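Local structure of putative uncharacterized protein (Dictyostelium purpureum, 4R12) at residues 428-431 with 432-436; 487-490 with 491-495. The protein is nicastrin, probably an essential subunit of gamma-secretase, the complex that cleaves membrane proteins such as Notch receptors and the amyloid precursor protein within the membrane. All blocks are in the same frame, centred on the assembly; numbering follows the deposited sequence.

Contact 1: residues 428-431 with 432-436; sequences NDIV and YILST
Tyr432, Ile433, Leu434 and Ser435 each donate their backbone N-H to the carbonyl four residues earlier, on Asn428, Asp429, Ile430 and Val431, which is the alpha-helical i to i+4 pattern; Tyr432 N to Asn428 O, for example, spans 2.8 Å with an N-H...O angle of 166°. Val431 O takes a second bond from a side chain, Ser435 OG at 2.6 Å. With chi1 at -58°, OG stands beside its own backbone N and bends back along the helix, reaching that carbonyl from above its plane, while Ser435 N comes from the opposite face. The buried hydroxyl thus has an acceptor inside its own helix. Thr436 OG1 repeats the device on Tyr432 O, 2.9 Å away, and also lies over one face of the Tyr432 ring, toward its rim. One turn apart, Ile430 and Leu434 run side by side in the same direction, and Ile430 CG2 meets Leu434 CD1 at 3.6 Å. In the nicastrin large lobe, this pair of helix 427-441 packs on Thr243 of helix 234-252, where Val247 receives Val431 and Ser435. Around the helix, Ile433 rests on Ile370 and Phe372 of strand 370-374, and Asp429, hydrogen-bonded to Thr369 and Tyr365, reaches Ile370 too.

Contact 2: residues 487-490 with 491-495; sequences SVFG and TSLTT
A local turn contact, in which the Phe489 ring leans forward onto the chain three and four residues on, lies in the long connection between helix 452-463 and strand 495-496. CG of Phe489 is anti to the backbone N (chi1 176°), which sends the ring along the onward chain; its CE2 comes within 3.6 Å of Ser492 O and 4.0 Å of Leu493 CD2, both approaching obliquely. Just before the corner at Thr491, Gly490 takes backbone angles (phi 149°, psi -179°) at which a CB would jam against the carbonyl O of Phe489 and also clash with Thr495 O, which instead receives a CA-H...O contact from Gly490 CA at 3.4 Å. Beyond it, Ser492 to Thr495 form a type I beta turn. Ser492 OG reinforces this as an ST turn, accepting from Thr494 N at 3.0 Å, and shares a hydrogen bond with Thr495 OG1 at 2.9 Å. An alanine replacing Phe489 is likely to leave Leu493 CD2 without its aromatic neighbour and to open a gap beside Ser492 O. Leu549 and, on strand 542-548, Asn547 touch both Phe489 and Leu493, while Gln198 of strand 192-203 meets the Phe489 side chain and Glu193 of that strand meets Val488 and Thr491.

Following the chain from the N terminus, contact 1 comes first, within helix 427-441, and is complete before contact 2 begins in the connection after helix 452-463. Each joins adjoining segments, so neither closes a long loop, and the two stand in series without nesting or crossing. Their centres are 36 Å apart, on opposite sides of the chain's centre, with nearest atoms about 25 Å apart, so they do not touch. Contact 1 belongs to the nicastrin large lobe and ties its helix to helix 234-252 and strand 370-374. Contact 2 instead sets a turn against strands 192-203 and 542-548, which pair antiparallel with each other.

Contact 1: residues 428-431 with 432-436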
ATOM      1  N   ASN A 428     -14.988  -1.329  15.082  1.00 24.73           N
ATOM      2  CA  ASN A 428     -16.367  -1.820  15.040  1.00 24.60           C
ATOM      3  C   ASN A 428     -17.365  -0.709  14.672  1.00 23.01           C
ATOM      4  O   ASN A 428     -18.204  -0.875  13.779  1.00 24.90           O
ATOM      5  CB  ASN A 428     -16.751  -2.434  16.386  1.00 24.15           C
ATOM      6  CG  ASN A 428     -16.112  -3.810  16.618  1.00 28.05           C
ATOM      7  OD1 ASN A 428     -15.399  -4.338  15.768  1.00 24.92           O
ATOM      8  ND2 ASN A 428     -16.382  -4.392  17.783  1.00 28.70           N
ATOM      9  N   ASP A 429     -17.241   0.421  15.362  1.00 23.70           N
ATOM     10  CA  ASP A 429     -18.069   1.597  15.092  1.00 25.12           C
ATOM     11  C   ASP A 429     -17.944   2.070  13.647  1.00 25.51           C
ATOM     12  O   ASP A 429     -18.956   2.323  12.988  1.00 24.39           O
ATOM     13  CB  ASP A 429     -17.714   2.735  16.058  1.00 26.19           C
ATOM     14  CG  ASP A 429     -18.456   2.619  17.386  1.00 29.59           C
ATOM     15  OD1 ASP A 429     -19.391   1.799  17.462  1.00 29.04           O
ATOM     16  OD2 ASP A 429     -18.121   3.356  18.335  1.00 31.63           O
ATOM     17  N   ILE A 430     -16.712   2.173  13.139  1.00 23.52           N
ATOM     18  CA  ILE A 430     -16.519   2.624  11.771  1.00 22.44           C
ATOM     19  C   ILE A 430     -17.131   1.624  10.770  1.00 23.51           C
ATOM     20  O   ILE A 430     -17.808   2.036   9.813  1.00 23.66           O
ATOM     21  CB  ILE A 430     -15.011   2.873  11.486  1.00 22.07           C
ATOM     22  CG1 ILE A 430     -14.530   4.064  12.334  1.00 23.58           C
ATOM     23  CG2 ILE A 430     -14.765   3.142   9.998  1.00 22.91           C
ATOM     24  CD1 ILE A 430     -13.007   4.311  12.303  1.00 21.76           C
ATOM     25  N   VAL A 431     -16.930   0.318  10.996  1.00 22.04           N
ATOM     26  CA  VAL A 431     -17.539  -0.677  10.113  1.00 22.09           C
ATOM     27  C   VAL A 431     -19.071  -0.588  10.166  1.00 23.31           C
ATOM     28  O   VAL A 431     -19.746  -0.596   9.124  1.00 24.44           O
ATOM     29  CB  VAL A 431     -17.097  -2.112  10.461  1.00 22.58           C
ATOM     30  CG1 VAL A 431     -17.826  -3.136   9.581  1.00 21.33           C
ATOM     31  CG2 VAL A 431     -15.580  -2.248  10.287  1.00 20.85           C
ATOM     32  N   TYR A 432     -19.617  -0.482  11.368  1.00 22.57           N
ATOM     33  CA  TYR A 432     -21.066  -0.355  11.507  1.00 23.30           C
ATOM     34  C   TYR A 432     -21.601   0.889  10.809  1.00 22.99           C
ATOM     35  O   TYR A 432     -22.576   0.823  10.039  1.00 24.62           O
ATOM     36  CB  TYR A 432     -21.487  -0.325  12.980  1.00 24.78           C
ATOM     37  CG  TYR A 432     -22.981  -0.100  13.097  1.00 26.45           C
ATOM     38  CD1 TYR A 432     -23.869  -1.124  12.790  1.00 28.03           C
ATOM     39  CD2 TYR A 432     -23.505   1.147  13.452  1.00 26.78           C
ATOM     40  CE1 TYR A 432     -25.247  -0.940  12.868  1.00 29.50           C
ATOM     41  CE2 TYR A 432     -24.887   1.344  13.527  1.00 29.78           C
ATOM     42  CZ  TYR A 432     -25.752   0.294  13.228  1.00 30.51           C
ATOM     43  OH  TYR A 432     -27.118   0.454  13.285  1.00 30.76           O
ATOM     44  N   ILE A 433     -20.967   2.029  11.075  1.00 23.54           N
ATOM     45  CA  ILE A 433     -21.442   3.277  10.504  1.00 23.67           C
ATOM     46  C   ILE A 433     -21.328   3.247   8.978  1.00 24.53           C
ATOM     47  O   ILE A 433     -22.277   3.607   8.286  1.00 26.19           O
ATOM     48  CB  ILE A 433     -20.673   4.482  11.097  1.00 24.57           C
ATOM     49  CG1 ILE A 433     -21.011   4.615  12.583  1.00 24.94           C
ATOM     50  CG2 ILE A 433     -21.015   5.769  10.353  1.00 25.24           C
ATOM     51  CD1 ILE A 433     -20.031   5.475  13.373  1.00 24.38           C
ATOM     52  N   LEU A 434     -20.190   2.796   8.445  1.00 23.67           N
ATOM     53  CA  LEU A 434     -20.029   2.789   6.993  1.00 23.61           C
ATOM     54  C   LEU A 434     -20.959   1.775   6.315  1.00 23.04           C
ATOM     55  O   LEU A 434     -21.485   2.044   5.236  1.00 24.95           O
ATOM     56  CB  LEU A 434     -18.571   2.516   6.599  1.00 22.22           C
ATOM     57  CG  LEU A 434     -17.598   3.667   6.911  1.00 22.90           C
ATOM     58  CD1 LEU A 434     -16.153   3.245   6.628  1.00 21.44           C
ATOM     59  CD2 LEU A 434     -17.943   4.968   6.131  1.00 24.86           C
ATOM     60  N   SER A 435     -21.157   0.618   6.943  1.00 22.92           N
ATOM     61  CA  SER A 435     -22.064  -0.396   6.392  1.00 22.98           C
ATOM     62  C   SER A 435     -23.493   0.135   6.301  1.00 24.82           C
ATOM     63  O   SER A 435     -24.152   0.001   5.279  1.00 25.44           O
ATOM     64  CB  SER A 435     -22.054  -1.662   7.246  1.00 24.58           C
ATOM     65  OG  SER A 435     -20.747  -2.202   7.347  1.00 25.76           O
ATOM     66  N   THR A 436     -23.948   0.753   7.383  1.00 25.57           N
ATOM     67  CA  THR A 436     -25.300   1.300   7.459  1.00 26.55           C
ATOM     68  C   THR A 436     -25.465   2.462   6.468  1.00 26.41           C
ATOM     69  O   THR A 436     -26.495   2.590   5.794  1.00 27.91           O
ATOM     70  CB  THR A 436     -25.603   1.757   8.892  1.00 28.38           C
ATOM     71  OG1 THR A 436     -25.494   0.630   9.777  1.00 26.70           O
ATOM     72  CG2 THR A 436     -27.024   2.353   8.996  1.00 30.70           C
TER

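Contact 2: residues 487-490 with 491-495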
ATOM      1  N   SER A 487       5.095  -3.341  -5.211  1.00 23.83           N
ATOM      2  CA  SER A 487       6.164  -4.024  -5.949  1.00 26.39           C
ATOM      3  C   SER A 487       6.005  -3.745  -7.449  1.00 26.68           C
ATOM      4  O   SER A 487       5.493  -2.679  -7.838  1.00 25.67           O
ATOM      5  CB  SER A 487       6.174  -5.542  -5.641  1.00 26.05           C
ATOM      6  OG  SER A 487       7.258  -6.194  -6.262  1.00 27.57           O
ATOM      7  N   VAL A 488       6.460  -4.667  -8.293  1.00 25.94           N
ATOM      8  CA  VAL A 488       6.523  -4.393  -9.725  1.00 27.14           C
ATOM      9  C   VAL A 488       5.366  -5.005 -10.506  1.00 28.66           C
ATOM     10  O   VAL A 488       4.820  -6.050 -10.139  1.00 27.41           O
ATOM     11  CB  VAL A 488       7.861  -4.876 -10.329  1.00 29.95           C
ATOM     12  CG1 VAL A 488       9.005  -4.068  -9.740  1.00 29.87           C
ATOM     13  CG2 VAL A 488       8.074  -6.369 -10.094  1.00 29.27           C
ATOM     14  N   PHE A 489       4.995  -4.331 -11.590  1.00 26.92           N
ATOM     15  CA  PHE A 489       3.833  -4.721 -12.363  1.00 27.65           C
ATOM     16  C   PHE A 489       3.992  -6.078 -13.030  1.00 30.19           C
ATOM     17  O   PHE A 489       3.053  -6.869 -13.065  1.00 28.89           O
ATOM     18  CB  PHE A 489       3.518  -3.677 -13.431  1.00 27.81           C
ATOM     19  CG  PHE A 489       2.388  -4.070 -14.329  1.00 28.08           C
ATOM     20  CD1 PHE A 489       1.076  -3.916 -13.913  1.00 28.19           C
ATOM     21  CD2 PHE A 489       2.633  -4.625 -15.581  1.00 31.33           C
ATOM     22  CE1 PHE A 489       0.023  -4.298 -14.732  1.00 30.19           C
ATOM     23  CE2 PHE A 489       1.588  -5.003 -16.412  1.00 31.62           C
ATOM     24  CZ  PHE A 489       0.283  -4.842 -15.991  1.00 32.67           C
ATOM     25  N   GLY A 490       5.176  -6.333 -13.573  1.00 29.48           N
ATOM     26  CA  GLY A 490       5.418  -7.538 -14.350  1.00 32.88           C
ATOM     27  C   GLY A 490       6.458  -7.256 -15.413  1.00 35.69           C
ATOM     28  O   GLY A 490       6.960  -6.136 -15.503  1.00 35.13           O
ATOM     29  N   THR A 491       6.786  -8.262 -16.222  1.00 38.71           N
ATOM     30  CA  THR A 491       7.800  -8.097 -17.264  1.00 40.67           C
ATOM     31  C   THR A 491       7.210  -7.630 -18.590  1.00 41.57           C
ATOM     32  O   THR A 491       7.940  -7.181 -19.473  1.00 45.19           O
ATOM     33  CB  THR A 491       8.567  -9.400 -17.498  1.00 41.40           C
ATOM     34  OG1 THR A 491       7.638 -10.488 -17.563  1.00 41.34           O
ATOM     35  CG2 THR A 491       9.521  -9.656 -16.347  1.00 41.18           C
ATOM     36  N   SER A 492       5.891  -7.752 -18.725  1.00 40.00           N
ATOM     37  CA  SER A 492       5.168  -7.258 -19.895  1.00 42.02           C
ATOM     38  C   SER A 492       3.684  -7.130 -19.561  1.00 41.12           C
ATOM     39  O   SER A 492       3.271  -7.443 -18.451  1.00 38.19           O
ATOM     40  CB  SER A 492       5.348  -8.191 -21.091  1.00 41.07           C
ATOM     41  OG  SER A 492       4.520  -9.334 -20.956  1.00 40.61           O
ATOM     42  N   LEU A 493       2.880  -6.700 -20.525  1.00 38.36           N
ATOM     43  CA  LEU A 493       1.440  -6.610 -20.313  1.00 40.10           C
ATOM     44  C   LEU A 493       0.778  -7.987 -20.262  1.00 41.17           C
ATOM     45  O   LEU A 493      -0.369  -8.121 -19.838  1.00 39.10           O
ATOM     46  CB  LEU A 493       0.801  -5.748 -21.404  1.00 41.77           C
ATOM     47  CG  LEU A 493       1.079  -4.252 -21.256  1.00 41.69           C
ATOM     48  CD1 LEU A 493       0.672  -3.482 -22.513  1.00 45.75           C
ATOM     49  CD2 LEU A 493       0.346  -3.712 -20.023  1.00 37.51           C
ATOM     50  N   THR A 494       1.509  -9.014 -20.677  1.00 41.60           N
ATOM     51  CA  THR A 494       0.969 -10.366 -20.688  1.00 42.53           C
ATOM     52  C   THR A 494       1.638 -11.251 -19.638  1.00 42.64           C
ATOM     53  O   THR A 494       1.347 -12.445 -19.532  1.00 43.11           O
ATOM     54  CB  THR A 494       1.128 -11.001 -22.069  1.00 42.85           C
ATOM     55  OG1 THR A 494       2.515 -11.243 -22.323  1.00 45.39           O
ATOM     56  CG2 THR A 494       0.590 -10.055 -23.126  1.00 44.31           C
ATOM     57  N   THR A 495       2.543 -10.672 -18.860  1.00 41.29           N
ATOM     58  CA  THR A 495       3.190 -11.425 -17.800  1.00 41.61           C
ATOM     59  C   THR A 495       3.112 -10.660 -16.490  1.00 39.77           C
ATOM     60  O   THR A 495       4.134 -10.208 -15.975  1.00 38.42           O
ATOM     61  CB  THR A 495       4.668 -11.735 -18.127  1.00 42.69           C
ATOM     62  OG1 THR A 495       5.369 -10.512 -18.394  1.00 46.57           O
ATOM     63  CG2 THR A 495       4.768 -12.643 -19.336  1.00 41.78           C
TER